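Local coordinates for TT1696 protein (Thermus thermophilus, PDB 1UFB) that is of unknown function but belongs to the HEPN family of helical proteins and may bind DNA, at residues 57-62 against 78-83. Sequence-based numbering, arbitrary orientation.
Sequences SILDLL and AAKVLD
The carboxylate of D83 reaches across from one short helix to the first turn of another and takes two consecutive backbone N-H groups, one on each oxygen. D83 OD1 accepts from I58 N at 2.7 Å, and D83 OD2 from L59 N at 3.1 Å with an N-H...O angle of 162°. Both oxygens use their syn lone pairs, so the two bonds run side by side and hold the carboxylate against rotation about its CB-CG bond. S57 is the N-cap of this turn: its OG, anti to the backbone N (chi1 167°), accepts from D60 N at 2.8 Å, which leaves the N-H groups of I58 and L59 to the aspartate. S57 OG also lies 3.3 Å from D83 OD2. Because the carboxylate of D83 faces the N-terminus of helix 58-63, its negative charge is probably stabilised by the helix dipole. An alanine in place of D83 lacks both acceptor oxygens, and the link between the helices would probably loosen as the I58 and L59 N-H groups lost these partners.

Within the HEPN domain, segments 58-62 and 78-83, on helices 58-63 and 73-83, run roughly antiparallel, 145° between their directions, and lie against the long helices 27-48 and 106-126; I58 touches both, through L42 and I119.

Apolar packing centres on the methyl of A79, which points at the other helix. The I58 side chain lies beside it, while L59 CD2 and L62 CD1 each come within 3.8 Å of A79 CB. Toward the more open side, L59 lies obliquely across K80, its CD2 methyl 3.8 Å from K80 NZ; that lysine, bent at its last torsion, gives its charge to a salt bridge with E77.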
loop_
_atom_site.group_PDB
_atom_site.type_symbol
_atom_site.label_atom_id
_atom_site.label_comp_id
_atom_site.label_asym_id
_atom_site.label_seq_id
_atom_site.Cartn_x
_atom_site.Cartn_y
_atom_site.Cartn_z
ATOM N N SER A 57 10.524 4.432 -6.766
ATOM C CA SER A 57 11.308 5.645 -6.547
ATOM C C SER A 57 10.806 6.800 -7.407
ATOM O O SER A 57 11.029 6.796 -8.628
ATOM C CB SER A 57 12.775 5.397 -6.923
ATOM O OG SER A 57 13.456 6.670 -6.996
ATOM N N ILE A 58 10.144 7.785 -6.813
ATOM C CA ILE A 58 9.745 8.839 -7.686
ATOM C C ILE A 58 11.002 9.660 -8.187
ATOM O O ILE A 58 10.992 10.313 -9.264
ATOM C CB ILE A 58 8.558 9.672 -7.078
ATOM C CG1 ILE A 58 9.048 10.894 -6.524
ATOM C CG2 ILE A 58 7.561 8.819 -6.134
ATOM C CD1 ILE A 58 8.209 11.839 -7.109
ATOM N N LEU A 59 12.114 9.541 -7.467
ATOM C CA LEU A 59 13.386 10.141 -7.958
ATOM C C LEU A 59 13.766 9.487 -9.296
ATOM O O LEU A 59 14.147 10.191 -10.257
ATOM C CB LEU A 59 14.545 9.899 -6.982
ATOM C CG LEU A 59 14.843 10.935 -5.896
ATOM C CD1 LEU A 59 16.177 10.560 -5.179
ATOM C CD2 LEU A 59 15.034 12.352 -6.600
ATOM N N ASP A 60 13.750 8.158 -9.375
ATOM C CA ASP A 60 14.092 7.532 -10.675
ATOM C C ASP A 60 13.013 7.883 -11.738
ATOM O O ASP A 60 13.322 8.048 -12.914
ATOM C CB ASP A 60 14.109 6.006 -10.617
ATOM C CG ASP A 60 15.353 5.433 -9.923
ATOM O OD1 ASP A 60 16.459 5.637 -10.400
ATOM O OD2 ASP A 60 15.217 4.745 -8.910
ATOM N N LEU A 61 11.742 7.903 -11.310
ATOM C CA LEU A 61 10.632 8.187 -12.209
ATOM C C LEU A 61 10.776 9.554 -12.893
ATOM O O LEU A 61 10.439 9.698 -14.092
ATOM C CB LEU A 61 9.280 8.081 -11.447
ATOM C CG LEU A 61 8.989 6.576 -11.169
ATOM C CD1 LEU A 61 7.706 6.424 -10.296
ATOM C CD2 LEU A 61 8.805 5.819 -12.466
ATOM N N LEU A 62 11.280 10.520 -12.130
ATOM C CA LEU A 62 11.512 11.857 -12.636
ATOM C C LEU A 62 12.780 11.913 -13.484
ATOM O O LEU A 62 12.839 12.653 -14.431
ATOM C CB LEU A 62 11.711 12.832 -11.492
ATOM C CG LEU A 62 10.439 13.273 -10.741
ATOM C CD1 LEU A 62 10.826 14.085 -9.486
ATOM C CD2 LEU A 62 9.574 14.100 -11.650
ATOM N N ALA A 78 10.717 17.113 -3.570
ATOM C CA ALA A 78 9.471 16.433 -3.173
ATOM C C ALA A 78 9.659 14.885 -3.295
ATOM O O ALA A 78 9.157 14.106 -2.463
ATOM C CB ALA A 78 8.304 16.866 -4.108
ATOM N N ALA A 79 10.290 14.463 -4.402
ATOM C CA ALA A 79 10.530 13.041 -4.662
ATOM C C ALA A 79 11.312 12.426 -3.495
ATOM O O ALA A 79 10.967 11.390 -3.002
ATOM C CB ALA A 79 11.344 12.851 -5.962
ATOM N N LYS A 80 12.368 13.081 -3.031
ATOM C CA LYS A 80 13.149 12.514 -1.953
ATOM C C LYS A 80 12.337 12.326 -0.697
ATOM O O LYS A 80 12.556 11.390 0.037
ATOM C CB LYS A 80 14.345 13.421 -1.580
ATOM C CG LYS A 80 15.330 13.702 -2.679
ATOM C CD LYS A 80 16.496 14.604 -2.146
ATOM C CE LYS A 80 17.469 14.924 -3.287
ATOM N NZ LYS A 80 16.660 15.058 -4.548
ATOM N N VAL A 81 11.438 13.258 -0.426
ATOM C CA VAL A 81 10.594 13.129 0.763
ATOM C C VAL A 81 9.583 11.950 0.557
ATOM O O VAL A 81 9.457 11.057 1.380
ATOM C CB VAL A 81 9.846 14.401 0.975
ATOM C CG1 VAL A 81 8.826 14.270 2.184
ATOM C CG2 VAL A 81 10.910 15.562 1.224
ATOM N N LEU A 82 8.891 11.949 -0.560
ATOM C CA LEU A 82 7.886 10.896 -0.782
ATOM C C LEU A 82 8.483 9.510 -0.829
ATOM O O LEU A 82 7.841 8.525 -0.448
ATOM C CB LEU A 82 7.138 11.217 -2.082
ATOM C CG LEU A 82 6.214 12.456 -2.014
ATOM C CD1 LEU A 82 5.728 12.808 -3.439
ATOM C CD2 LEU A 82 4.978 12.143 -1.106
ATOM N N ASP A 83 9.744 9.419 -1.226
ATOM C CA ASP A 83 10.374 8.115 -1.407
ATOM C C ASP A 83 10.547 7.365 -0.124
ATOM O O ASP A 83 10.547 6.146 -0.099
ATOM C CB ASP A 83 11.710 8.253 -2.184
ATOM C CG ASP A 83 11.477 8.292 -3.708
ATOM O OD1 ASP A 83 10.296 8.081 -4.092
ATOM O OD2 ASP A 83 12.431 8.518 -4.519
#